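Local atomic coordinates of alkaline phosphatase (Thermus thermophilus, PDB entry 7KWD), a protein that probably hydrolyses phosphate monoesters as a zinc- and magnesium-dependent alkaline phosphatase that works as a homodimer. Residues T143-T148 / E163-Q168; S151-N156 / L170-E175; R183-A188 / A198-K203; P187-D192 / F226-V231. All blocks are in the same frame, centred on the assembly; numbering follows the deposited sequence.

Interaction 1: T143-T148 / E163-Q168; sequences TVTHAT and ERIAEQ. With MG (magnesium ion), chain D.
Thr-145 and Ile-165 bring the two backbones to within 6.1 Å, CA to CA, where the type I turn Thr-143 to His-146 passes the side of the helix that carries 163-168. The turn is closed by His-146 N bonding to Thr-143 O at 3.0 Å, and His-146 then takes the N-cap position of helix 147-153. Thr-145 supplies the turn's side of the packing with its carbon atoms. Its CB rests 3.8 Å from Ile-165 CG2. OG1 sits between the backbone N and the carbonyl carbon (chi1 50°) and hydrogen-bonds to Glu-162, which leaves Thr-145 CG2 anti to the carbonyl carbon and lying against Ala-166, 3.9 Å from its CB. Beyond the N-cap, Thr-148 OG1 binds the magnesium ion at 2.4 Å, a site completed by Asp-47, Glu-270 and three waters. One of these waters accepts from Thr-148 N at 3.1 Å and lies in the ring plane of His-146, 2.9 Å from ND1, consistent with a second-shell role for this histidine. The packing sets helix 162-172 against the turn that leads into the magnesium-binding helix 147-153, with Phe-184 also touching Thr-145, Leu-113 touching Ile-165, and helix 95-104 meeting Ala-147 and Thr-148 through Ser-95.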
loop_
_atom_site.group_PDB
_atom_site.type_symbol
_atom_site.label_atom_id
_atom_site.label_comp_id
_atom_site.label_asym_id
_atom_site.label_seq_id
_atom_site.Cartn_x
_atom_site.Cartn_y
_atom_site.Cartn_z
ATOM N N THR A 143 21.285 -3.427 -14.432
ATOM C CA THR A 143 22.110 -4.255 -15.302
ATOM C C THR A 143 21.188 -5.044 -16.219
ATOM O O THR A 143 20.123 -5.513 -15.808
ATOM C CB THR A 143 23.000 -5.210 -14.503
ATOM O OG1 THR A 143 22.189 -5.953 -13.605
ATOM C CG2 THR A 143 24.060 -4.430 -13.712
ATOM N N VAL A 144 21.579 -5.144 -17.489
ATOM C CA VAL A 144 20.682 -5.720 -18.472
ATOM C C VAL A 144 20.447 -7.197 -18.201
ATOM O O VAL A 144 19.424 -7.754 -18.632
ATOM C CB VAL A 144 21.262 -5.442 -19.868
ATOM C CG1 VAL A 144 22.510 -6.338 -20.127
ATOM C CG2 VAL A 144 20.190 -5.664 -20.898
ATOM N N THR A 145 21.365 -7.830 -17.469
ATOM C CA THR A 145 21.339 -9.231 -17.079
ATOM C C THR A 145 20.638 -9.445 -15.726
ATOM O O THR A 145 20.652 -10.555 -15.178
ATOM C CB THR A 145 22.800 -9.729 -16.996
ATOM O OG1 THR A 145 23.519 -8.783 -16.187
ATOM C CG2 THR A 145 23.493 -9.790 -18.347
ATOM N N HIS A 146 20.036 -8.410 -15.168
ATOM C CA HIS A 146 19.412 -8.524 -13.858
ATOM C C HIS A 146 18.161 -9.402 -13.922
ATOM O O HIS A 146 17.722 -9.850 -14.982
ATOM C CB HIS A 146 19.104 -7.128 -13.329
ATOM C CG HIS A 146 19.174 -7.005 -11.842
ATOM N ND1 HIS A 146 18.091 -6.603 -11.087
ATOM C CD2 HIS A 146 20.205 -7.181 -10.970
ATOM C CE1 HIS A 146 18.444 -6.560 -9.811
ATOM N NE2 HIS A 146 19.720 -6.902 -9.713
ATOM N N ALA A 147 17.613 -9.680 -12.736
ATOM C CA ALA A 147 16.641 -10.762 -12.598
ATOM C C ALA A 147 15.394 -10.525 -13.427
ATOM O O ALA A 147 14.871 -11.454 -14.047
ATOM C CB ALA A 147 16.242 -10.924 -11.141
ATOM N N THR A 148 14.898 -9.286 -13.472
ATOM C CA THR A 148 13.584 -9.081 -14.070
ATOM C C THR A 148 13.622 -9.321 -15.568
ATOM O O THR A 148 12.798 -10.099 -16.078
ATOM C CB THR A 148 13.071 -7.684 -13.720
ATOM O OG1 THR A 148 12.930 -7.576 -12.297
ATOM C CG2 THR A 148 11.737 -7.463 -14.382
ATOM N N GLU A 163 27.624 -12.768 -15.161
ATOM C CA GLU A 163 28.635 -12.978 -16.191
ATOM C C GLU A 163 28.216 -14.119 -17.107
ATOM O O GLU A 163 28.298 -14.019 -18.340
ATOM C CB GLU A 163 29.995 -13.240 -15.528
ATOM C CG GLU A 163 31.163 -12.901 -16.429
ATOM C CD GLU A 163 32.535 -12.977 -15.760
ATOM O OE1 GLU A 163 33.359 -13.796 -16.257
ATOM O OE2 GLU A 163 32.772 -12.218 -14.786
ATOM N N ARG A 164 27.696 -15.188 -16.524
ATOM C CA ARG A 164 27.186 -16.300 -17.319
ATOM C C ARG A 164 25.900 -15.920 -18.051
ATOM O O ARG A 164 25.715 -16.284 -19.222
ATOM C CB ARG A 164 26.958 -17.498 -16.387
ATOM C CG ARG A 164 26.218 -18.704 -16.996
ATOM C CD ARG A 164 26.895 -19.255 -18.266
ATOM N NE ARG A 164 26.058 -20.292 -18.861
ATOM C CZ ARG A 164 25.886 -20.499 -20.168
ATOM N NH1 ARG A 164 26.511 -19.747 -21.068
ATOM N NH2 ARG A 164 25.064 -21.472 -20.565
ATOM N N ILE A 165 24.999 -15.194 -17.374
ATOM C CA ILE A 165 23.745 -14.768 -17.993
ATOM C C ILE A 165 24.016 -13.960 -19.270
ATOM O O ILE A 165 23.336 -14.128 -20.279
ATOM C CB ILE A 165 22.914 -13.979 -16.958
ATOM C CG1 ILE A 165 22.408 -14.923 -15.849
ATOM C CG2 ILE A 165 21.695 -13.309 -17.610
ATOM C CD1 ILE A 165 21.848 -14.180 -14.630
ATOM N N ALA A 166 25.037 -13.109 -19.253
ATOM C CA ALA A 166 25.395 -12.352 -20.452
ATOM C C ALA A 166 25.746 -13.277 -21.606
ATOM O O ALA A 166 25.419 -12.991 -22.767
ATOM C CB ALA A 166 26.563 -11.401 -20.141
ATOM N N GLU A 167 26.390 -14.408 -21.303
ATOM C CA GLU A 167 26.653 -15.390 -22.341
ATOM C C GLU A 167 25.344 -16.007 -22.818
ATOM O O GLU A 167 25.138 -16.232 -24.019
ATOM C CB GLU A 167 27.594 -16.496 -21.816
ATOM C CG GLU A 167 28.997 -16.081 -21.357
ATOM C CD GLU A 167 29.682 -17.205 -20.563
ATOM O OE1 GLU A 167 29.574 -18.361 -20.980
ATOM O OE2 GLU A 167 30.282 -16.952 -19.506
ATOM N N GLN A 168 24.454 -16.317 -21.878
ATOM C CA GLN A 168 23.151 -16.868 -22.247
ATOM C C GLN A 168 22.362 -15.896 -23.124
ATOM O O GLN A 168 21.621 -16.320 -24.013
ATOM C CB GLN A 168 22.382 -17.215 -20.980
ATOM C CG GLN A 168 22.976 -18.395 -20.205
ATOM C CD GLN A 168 22.211 -18.651 -18.925
ATOM O OE1 GLN A 168 22.523 -18.069 -17.887
ATOM N NE2 GLN A 168 21.204 -19.518 -18.994
HETATM MG MG MG D . 14.197 -5.809 -11.351
HETATM O O HOH W 1 15.735 -6.362 -12.705
HETATM O O HOH W 2 15.061 -7.056 -10.119
HETATM O O HOH W 3 15.135 -4.101 -10.079
#

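Interaction 2: S151-N156 / L170-E175; sequences SFVISN and LEFGAE
Val-153 sits over one face of the Phe-172 ring, a CH-pi contact between the ends of two helices in the alkaline phosphatase fold. The valine CB stands almost on the ring normal, 13° off it and 3.9 Å from the centroid, and the two side chains cross at about a right angle. CG1 is shifted toward the rim on the CE2 side and comes to 3.5 Å from Phe-172 CE2. The valine carbonyl joins in, with Val-153 O 3.8 Å from Phe-172 CE1. Phe-172 is directed to this place by its first torsion, CG lying opposite the backbone N (chi1 -178°), which swings the ring off the last turn of helix 162-172 toward helix 147-153. Replacing Phe-172 by an alanine would probably leave Val-153 without the flat surface on which its CB and CG1 rest and open a gap between the two helix ends. Leu-138 and Val-136 of strand 135-140 touch Val-153 and Phe-172 respectively, so the pair packs against that strand. Just after the ring, Gly-173 leaves the helical conformation with phi 79°, and the chain turns toward strand 176-178. Ile-154 adds a looser contact at the root of the phenylalanine: its CG2 lies 4.2 Å from Phe-172 CB, while the rest of its side chain leads away.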
loop_
_atom_site.group_PDB
_atom_site.type_symbol
_atom_site.label_atom_id
_atom_site.label_comp_id
_atom_site.label_asym_id
_atom_site.label_seq_id
_atom_site.Cartn_x
_atom_site.Cartn_y
_atom_site.Cartn_z
ATOM N N SER A 151 14.654 -13.210 -16.196
ATOM C CA SER A 151 13.678 -14.246 -15.895
ATOM C C SER A 151 12.697 -14.438 -17.033
ATOM O O SER A 151 11.976 -15.435 -17.051
ATOM C CB SER A 151 12.907 -13.892 -14.628
ATOM O OG SER A 151 12.047 -12.772 -14.896
ATOM N N PHE A 152 12.634 -13.486 -17.976
ATOM C CA PHE A 152 11.722 -13.626 -19.086
ATOM C C PHE A 152 12.292 -14.422 -20.240
ATOM O O PHE A 152 11.511 -14.875 -21.084
ATOM C CB PHE A 152 11.276 -12.267 -19.625
ATOM C CG PHE A 152 10.102 -11.697 -18.885
ATOM C CD1 PHE A 152 10.061 -11.734 -17.509
ATOM C CD2 PHE A 152 9.040 -11.165 -19.561
ATOM C CE1 PHE A 152 8.978 -11.224 -16.812
ATOM C CE2 PHE A 152 7.949 -10.668 -18.880
ATOM C CZ PHE A 152 7.919 -10.682 -17.515
ATOM N N VAL A 153 13.619 -14.614 -20.300
ATOM C CA VAL A 153 14.263 -15.190 -21.476
ATOM C C VAL A 153 15.056 -16.456 -21.164
ATOM O O VAL A 153 15.118 -17.357 -22.008
ATOM C CB VAL A 153 15.169 -14.159 -22.181
ATOM C CG1 VAL A 153 14.320 -13.174 -22.881
ATOM C CG2 VAL A 153 16.045 -13.481 -21.154
ATOM N N ILE A 154 15.704 -16.562 -19.999
ATOM C CA ILE A 154 16.635 -17.686 -19.794
ATOM C C ILE A 154 16.484 -18.314 -18.414
ATOM O O ILE A 154 15.897 -17.751 -17.495
ATOM C CB ILE A 154 18.112 -17.279 -20.018
ATOM C CG1 ILE A 154 18.523 -16.086 -19.138
ATOM C CG2 ILE A 154 18.372 -16.957 -21.510
ATOM C CD1 ILE A 154 19.049 -16.477 -17.721
ATOM N N SER A 155 17.059 -19.506 -18.273
ATOM C CA SER A 155 16.998 -20.255 -17.029
ATOM C C SER A 155 18.380 -20.359 -16.403
ATOM O O SER A 155 19.366 -20.654 -17.087
ATOM C CB SER A 155 16.467 -21.681 -17.236
ATOM O OG SER A 155 16.464 -22.329 -15.964
ATOM N N ASN A 156 18.445 -20.149 -15.100
ATOM C CA ASN A 156 19.724 -20.229 -14.400
ATOM C C ASN A 156 19.487 -20.359 -12.905
ATOM O O ASN A 156 18.662 -19.623 -12.342
ATOM C CB ASN A 156 20.569 -18.980 -14.703
ATOM C CG ASN A 156 21.997 -19.117 -14.208
ATOM O OD1 ASN A 156 22.228 -19.432 -13.038
ATOM N ND2 ASN A 156 22.954 -18.891 -15.099
ATOM N N LEU A 170 23.650 -13.791 -25.343
ATOM C CA LEU A 170 24.189 -13.935 -26.692
ATOM C C LEU A 170 23.584 -15.144 -27.395
ATOM O O LEU A 170 23.214 -15.068 -28.566
ATOM C CB LEU A 170 25.712 -14.056 -26.628
ATOM C CG LEU A 170 26.471 -14.268 -27.941
ATOM C CD1 LEU A 170 26.254 -13.108 -28.930
ATOM C CD2 LEU A 170 27.977 -14.464 -27.665
ATOM N N GLU A 171 23.490 -16.276 -26.692
ATOM C CA GLU A 171 22.950 -17.482 -27.310
ATOM C C GLU A 171 21.449 -17.351 -27.537
ATOM O O GLU A 171 20.931 -17.793 -28.568
ATOM C CB GLU A 171 23.261 -18.706 -26.442
ATOM C CG GLU A 171 22.889 -20.039 -27.115
ATOM C CD GLU A 171 23.008 -21.212 -26.160
ATOM O OE1 GLU A 171 23.567 -21.008 -25.054
ATOM O OE2 GLU A 171 22.535 -22.329 -26.508
ATOM N N PHE A 172 20.731 -16.710 -26.604
ATOM C CA PHE A 172 19.296 -16.518 -26.806
ATOM C C PHE A 172 19.026 -15.673 -28.038
ATOM O O PHE A 172 18.133 -15.984 -28.837
ATOM C CB PHE A 172 18.661 -15.881 -25.570
ATOM C CG PHE A 172 17.162 -15.690 -25.697
ATOM C CD1 PHE A 172 16.290 -16.775 -25.630
ATOM C CD2 PHE A 172 16.634 -14.433 -25.918
ATOM C CE1 PHE A 172 14.899 -16.588 -25.760
ATOM C CE2 PHE A 172 15.239 -14.232 -26.053
ATOM C CZ PHE A 172 14.379 -15.311 -25.977
ATOM N N GLY A 173 19.801 -14.614 -28.227
ATOM C CA GLY A 173 19.696 -13.823 -29.438
ATOM C C GLY A 173 18.548 -12.835 -29.533
ATOM O O GLY A 173 18.010 -12.618 -30.631
ATOM N N ALA A 174 18.166 -12.193 -28.428
ATOM C CA ALA A 174 17.090 -11.204 -28.524
ATOM C C ALA A 174 17.522 -10.053 -29.422
ATOM O O ALA A 174 18.713 -9.718 -29.510
ATOM C CB ALA A 174 16.696 -10.668 -27.146
ATOM N N GLU A 175 16.537 -9.426 -30.074
ATOM C CA GLU A 175 16.853 -8.398 -31.051
ATOM C C GLU A 175 17.378 -7.131 -30.400
ATOM O O GLU A 175 18.169 -6.404 -31.021
ATOM C CB GLU A 175 15.619 -8.099 -31.910
ATOM C CG GLU A 175 15.393 -9.099 -33.068
ATOM C CD GLU A 175 14.776 -10.463 -32.647
ATOM O OE1 GLU A 175 14.539 -10.736 -31.422
ATOM O OE2 GLU A 175 14.531 -11.279 -33.570
#

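Interaction 3: R183-A188 / A198-K203; sequences RFFNPA and AAFAAK
Phe-185 and Phe-200 meet across backbones that stay well apart, Phe-185 CA being 9.3 Å from Ala-198 CA, the nearest CA pair of the two segments. The contact is an oblique aromatic pair in the alkaline phosphatase fold, joining the loop between strand 176-178 and helix 196-202 to the helix itself. Each phenylalanine has CG anti to its carbonyl carbon (chi1 -68° at Phe-185, -87° at Phe-200), and the two rings point toward each other between loop and helix. Their planes are inclined at 55° with centroids 5.8 Å apart, so the pair is neither stacked nor T-shaped. Phe-200 CE1 arrives at the edge of the Phe-185 ring, near its plane, and lies 3.7 Å from Phe-185 CE2; Phe-200 CZ stands a little farther from the same atom. Both rings are buried, and both touch Leu-223 of strand 222-225. Helix 162-172 borders the pair as well, through Ala-166 against Phe-185 and Leu-170 against Phe-200, while Tyr-205 meets Phe-200 edge-to-face. Beyond the aromatic pair the loop closes in an Asx turn: Ala-188 N donates to Asn-186 OD1 at 3.0 Å, approaching from above the carbonyl plane of the side chain.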
loop_
_atom_site.group_PDB
_atom_site.type_symbol
_atom_site.label_atom_id
_atom_site.label_comp_id
_atom_site.label_asym_id
_atom_site.label_seq_id
_atom_site.Cartn_x
_atom_site.Cartn_y
_atom_site.Cartn_z
ATOM N N ARG A 183 30.345 -4.418 -16.470
ATOM C CA ARG A 183 31.196 -5.358 -15.755
ATOM C C ARG A 183 30.999 -6.802 -16.210
ATOM O O ARG A 183 31.894 -7.628 -15.972
ATOM C CB ARG A 183 30.967 -5.222 -14.243
ATOM C CG ARG A 183 29.655 -5.784 -13.692
ATOM C CD ARG A 183 29.371 -5.315 -12.222
ATOM N NE ARG A 183 30.006 -6.231 -11.283
ATOM C CZ ARG A 183 29.413 -6.807 -10.236
ATOM N NH1 ARG A 183 28.132 -6.574 -9.947
ATOM N NH2 ARG A 183 30.118 -7.638 -9.475
ATOM N N PHE A 184 29.877 -7.127 -16.870
ATOM C CA PHE A 184 29.609 -8.492 -17.315
ATOM C C PHE A 184 29.899 -8.700 -18.799
ATOM O O PHE A 184 29.779 -9.834 -19.294
ATOM C CB PHE A 184 28.147 -8.897 -16.990
ATOM C CG PHE A 184 27.764 -8.638 -15.562
ATOM C CD1 PHE A 184 28.437 -9.269 -14.530
ATOM C CD2 PHE A 184 26.742 -7.747 -15.249
ATOM C CE1 PHE A 184 28.119 -8.993 -13.205
ATOM C CE2 PHE A 184 26.402 -7.482 -13.949
ATOM C CZ PHE A 184 27.086 -8.105 -12.909
ATOM N N PHE A 185 30.322 -7.662 -19.516
ATOM C CA PHE A 185 30.587 -7.790 -20.944
ATOM C C PHE A 185 32.004 -7.404 -21.342
ATOM O O PHE A 185 32.537 -7.943 -22.313
ATOM C CB PHE A 185 29.611 -6.903 -21.739
ATOM C CG PHE A 185 28.177 -7.358 -21.680
ATOM C CD1 PHE A 185 27.377 -7.029 -20.592
ATOM C CD2 PHE A 185 27.621 -8.089 -22.723
ATOM C CE1 PHE A 185 26.032 -7.432 -20.542
ATOM C CE2 PHE A 185 26.294 -8.503 -22.667
ATOM C CZ PHE A 185 25.509 -8.173 -21.568
ATOM N N ASN A 186 32.607 -6.512 -20.624
ATOM C CA ASN A 186 33.901 -5.913 -20.937
ATOM C C ASN A 186 35.034 -6.872 -20.609
ATOM O O ASN A 186 35.125 -7.343 -19.467
ATOM C CB ASN A 186 33.995 -4.641 -20.084
ATOM C CG ASN A 186 35.171 -3.772 -20.414
ATOM O OD1 ASN A 186 36.201 -4.216 -20.900
ATOM N ND2 ASN A 186 35.021 -2.510 -20.095
ATOM N N PRO A 187 35.919 -7.184 -21.568
ATOM C CA PRO A 187 37.021 -8.127 -21.262
ATOM C C PRO A 187 37.901 -7.666 -20.124
ATOM O O PRO A 187 38.528 -8.488 -19.446
ATOM C CB PRO A 187 37.831 -8.210 -22.569
ATOM C CG PRO A 187 37.459 -7.004 -23.360
ATOM C CD PRO A 187 36.039 -6.593 -22.913
ATOM N N ALA A 188 37.933 -6.378 -19.857
ATOM C CA ALA A 188 38.724 -5.848 -18.764
ATOM C C ALA A 188 38.035 -5.929 -17.415
ATOM O O ALA A 188 38.627 -5.489 -16.428
ATOM C CB ALA A 188 39.064 -4.378 -19.055
ATOM N N ALA A 198 32.729 -8.183 -28.502
ATOM C CA ALA A 198 33.181 -8.677 -29.795
ATOM C C ALA A 198 32.315 -9.833 -30.257
ATOM O O ALA A 198 31.994 -9.937 -31.443
ATOM C CB ALA A 198 34.653 -9.107 -29.722
ATOM N N ALA A 199 31.924 -10.714 -29.325
ATOM C CA ALA A 199 31.128 -11.877 -29.708
ATOM C C ALA A 199 29.727 -11.465 -30.157
ATOM O O ALA A 199 29.176 -12.038 -31.102
ATOM C CB ALA A 199 31.061 -12.863 -28.546
ATOM N N PHE A 200 29.138 -10.462 -29.502
ATOM C CA PHE A 200 27.868 -9.935 -29.990
ATOM C C PHE A 200 28.041 -9.295 -31.359
ATOM O O PHE A 200 27.226 -9.495 -32.264
ATOM C CB PHE A 200 27.306 -8.920 -28.998
ATOM C CG PHE A 200 26.452 -9.521 -27.873
ATOM C CD1 PHE A 200 27.041 -10.042 -26.735
ATOM C CD2 PHE A 200 25.060 -9.498 -27.946
ATOM C CE1 PHE A 200 26.273 -10.554 -25.691
ATOM C CE2 PHE A 200 24.292 -10.012 -26.927
ATOM C CZ PHE A 200 24.901 -10.537 -25.785
ATOM N N ALA A 201 29.110 -8.536 -31.548
ATOM C CA ALA A 201 29.313 -7.925 -32.854
ATOM C C ALA A 201 29.410 -8.990 -33.937
ATOM O O ALA A 201 28.948 -8.786 -35.069
ATOM C CB ALA A 201 30.558 -7.045 -32.860
ATOM N N ALA A 202 30.032 -10.126 -33.620
ATOM C CA ALA A 202 30.174 -11.179 -34.630
ATOM C C ALA A 202 28.820 -11.742 -35.053
ATOM O O ALA A 202 28.690 -12.279 -36.150
ATOM C CB ALA A 202 31.043 -12.312 -34.102
ATOM N N LYS A 203 27.819 -11.635 -34.205
ATOM C CA LYS A 203 26.469 -12.079 -34.528
ATOM C C LYS A 203 25.610 -10.945 -35.084
ATOM O O LYS A 203 24.415 -11.132 -35.297
ATOM C CB LYS A 203 25.852 -12.710 -33.281
ATOM C CG LYS A 203 26.473 -14.096 -32.985
ATOM C CD LYS A 203 25.456 -15.158 -32.561
ATOM C CE LYS A 203 25.632 -16.467 -33.359
ATOM N NZ LYS A 203 25.178 -16.330 -34.793
#

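Interaction 4: P187-D192 / F226-V231; sequences PARRKD and FADGHV
Arg-189 grips Asp-228 side-on, NE and NH2 each taking one carboxylate oxygen. The NE bond to Asp-228 OD1 is 2.8 Å long and almost straight, 177° at the hydrogen; NH2 reaches Asp-228 OD2 at 2.7 Å along that oxygen's syn lone pair. Both oxygens lie close to the guanidinium plane, and two bonds to two oxygens restrain rotation of either group and hold them within 17° of coplanar. The arginine chain is bent at chi2 and chi3, which turns its NE side to the carboxylate; Asp-228 comes from the opposite direction, its CG trans to the backbone N (chi1 -170°). An asparagine in place of Asp-228 would probably leave the arginine's charge without its mate and cost one of the two bonds, letting the guanidinium turn more easily. Next to it, Arg-190 holds Asp-192 in a similar two-nitrogen clasp, NH2 meeting Asp-192 OD2 at 2.8 Å. In this case the oxygen is approached from above the carboxylate plane. Arg-190 also forms a salt bridge to Glu-167 and bonds to Glu-163 O, both of helix 162-172, and to Phe-184 O of its own loop. Packing is slight: Arg-183 touches both Arg-189 and Asp-228, and its backbone is hydrogen-bonded to that of Asp-228. The whole is a bidentate surface salt bridge between two loops, those following strands 176-178 and 222-225, neighbouring parallel strands, and lies away from the metal sites.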
loop_
_atom_site.group_PDB
_atom_site.type_symbol
_atom_site.label_atom_id
_atom_site.label_comp_id
_atom_site.label_asym_id
_atom_site.label_seq_id
_atom_site.Cartn_x
_atom_site.Cartn_y
_atom_site.Cartn_z
ATOM N N PRO A 187 35.919 -7.184 -21.568
ATOM C CA PRO A 187 37.021 -8.127 -21.262
ATOM C C PRO A 187 37.901 -7.666 -20.124
ATOM O O PRO A 187 38.528 -8.488 -19.446
ATOM C CB PRO A 187 37.831 -8.210 -22.569
ATOM C CG PRO A 187 37.459 -7.004 -23.360
ATOM C CD PRO A 187 36.039 -6.593 -22.913
ATOM N N ALA A 188 37.933 -6.378 -19.857
ATOM C CA ALA A 188 38.724 -5.848 -18.764
ATOM C C ALA A 188 38.035 -5.929 -17.415
ATOM O O ALA A 188 38.627 -5.489 -16.428
ATOM C CB ALA A 188 39.064 -4.378 -19.055
ATOM N N ARG A 189 36.803 -6.451 -17.350
ATOM C CA ARG A 189 36.052 -6.585 -16.106
ATOM C C ARG A 189 35.634 -8.016 -15.826
ATOM O O ARG A 189 35.693 -8.468 -14.682
ATOM C CB ARG A 189 34.782 -5.703 -16.153
ATOM C CG ARG A 189 35.051 -4.224 -16.294
ATOM C CD ARG A 189 35.498 -3.632 -14.948
ATOM N NE ARG A 189 34.414 -3.411 -13.997
ATOM C CZ ARG A 189 34.345 -3.958 -12.784
ATOM N NH1 ARG A 189 35.295 -4.763 -12.330
ATOM N NH2 ARG A 189 33.316 -3.697 -11.997
ATOM N N ARG A 190 35.174 -8.721 -16.852
ATOM C CA ARG A 190 34.789 -10.110 -16.704
ATOM C C ARG A 190 35.906 -10.936 -16.071
ATOM O O ARG A 190 37.088 -10.776 -16.387
ATOM C CB ARG A 190 34.430 -10.676 -18.077
ATOM C CG ARG A 190 33.073 -10.191 -18.624
ATOM C CD ARG A 190 32.718 -10.898 -19.949
ATOM N NE ARG A 190 32.723 -12.355 -19.813
ATOM C CZ ARG A 190 31.631 -13.086 -19.613
ATOM N NH1 ARG A 190 30.432 -12.508 -19.510
ATOM N NH2 ARG A 190 31.739 -14.380 -19.511
ATOM N N LYS A 191 35.513 -11.859 -15.201
ATOM C CA LYS A 191 36.497 -12.693 -14.519
ATOM C C LYS A 191 37.240 -13.575 -15.498
ATOM O O LYS A 191 38.424 -13.859 -15.289
ATOM C CB LYS A 191 35.817 -13.532 -13.434
ATOM C CG LYS A 191 35.093 -12.688 -12.390
ATOM C CD LYS A 191 34.446 -13.589 -11.332
ATOM C CE LYS A 191 33.332 -12.873 -10.602
ATOM N NZ LYS A 191 33.903 -12.340 -9.365
ATOM N N ASP A 192 36.592 -13.983 -16.579
ATOM C CA ASP A 192 37.227 -14.817 -17.576
ATOM C C ASP A 192 37.935 -14.023 -18.661
ATOM O O ASP A 192 38.453 -14.631 -19.593
ATOM C CB ASP A 192 36.191 -15.776 -18.209
ATOM C CG ASP A 192 35.133 -15.052 -19.073
ATOM O OD1 ASP A 192 35.192 -13.819 -19.240
ATOM O OD2 ASP A 192 34.235 -15.739 -19.600
ATOM N N PHE A 226 25.401 0.829 -20.674
ATOM C CA PHE A 226 25.670 2.237 -20.466
ATOM C C PHE A 226 26.308 2.607 -19.143
ATOM O O PHE A 226 26.592 3.792 -18.929
ATOM C CB PHE A 226 24.352 3.006 -20.631
ATOM C CG PHE A 226 23.697 2.766 -21.947
ATOM C CD1 PHE A 226 24.144 3.411 -23.092
ATOM C CD2 PHE A 226 22.675 1.850 -22.055
ATOM C CE1 PHE A 226 23.541 3.158 -24.330
ATOM C CE2 PHE A 226 22.072 1.579 -23.259
ATOM C CZ PHE A 226 22.493 2.232 -24.412
ATOM N N ALA A 227 26.542 1.640 -18.260
ATOM C CA ALA A 227 27.201 1.867 -16.984
ATOM C C ALA A 227 27.901 0.582 -16.566
ATOM O O ALA A 227 27.604 -0.510 -17.080
ATOM C CB ALA A 227 26.206 2.317 -15.901
ATOM N N ASP A 228 28.830 0.712 -15.609
ATOM C CA ASP A 228 29.535 -0.473 -15.133
ATOM C C ASP A 228 28.555 -1.445 -14.495
ATOM O O ASP A 228 28.584 -2.649 -14.788
ATOM C CB ASP A 228 30.623 -0.132 -14.113
ATOM C CG ASP A 228 31.503 -1.336 -13.815
ATOM O OD1 ASP A 228 32.268 -1.732 -14.721
ATOM O OD2 ASP A 228 31.386 -1.911 -12.716
ATOM N N GLY A 229 27.701 -0.926 -13.583
ATOM C CA GLY A 229 26.621 -1.667 -12.960
ATOM C C GLY A 229 25.261 -1.153 -13.410
ATOM O O GLY A 229 25.041 -0.946 -14.607
ATOM N N HIS A 230 24.346 -0.904 -12.472
ATOM C CA HIS A 230 23.037 -0.383 -12.863
ATOM C C HIS A 230 23.168 1.013 -13.457
ATOM O O HIS A 230 24.098 1.763 -13.149
ATOM C CB HIS A 230 22.103 -0.306 -11.671
ATOM C CG HIS A 230 21.972 -1.588 -10.932
ATOM N ND1 HIS A 230 21.530 -2.737 -11.535
ATOM C CD2 HIS A 230 22.203 -1.904 -9.638
ATOM C CE1 HIS A 230 21.513 -3.719 -10.648
ATOM N NE2 HIS A 230 21.905 -3.234 -9.486
ATOM N N VAL A 231 22.239 1.353 -14.341
ATOM C CA VAL A 231 22.181 2.725 -14.866
ATOM C C VAL A 231 21.872 3.670 -13.717
ATOM O O VAL A 231 21.109 3.302 -12.802
ATOM C CB VAL A 231 21.120 2.845 -15.976
ATOM C CG1 VAL A 231 21.113 4.236 -16.571
ATOM C CG2 VAL A 231 21.392 1.798 -17.034
#

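In the fold
Interactions 1 and 2 pack the start and the end of the region around helix 147-153 on helix 162-172, their centres 8 Å apart, and Gln-168 links them by probable hydrogen bonds to Ser-155 and Asn-156. Both are buried and apolar across their segments, but interaction 1 continues into the magnesium site. Interaction 3, also buried, pairs aromatic rings that also rest on helix 162-172: Ala-166 meets Phe-185, and Leu-170 meets Phe-200. Interaction 4 shares Pro-187 and Ala-188 with it, yet lies at the surface and works through charge. Helix 162-172 is common ground: Glu-163 bonds to Arg-190 and Lys-191, relating the ionic loop of interaction 4 to interaction 1.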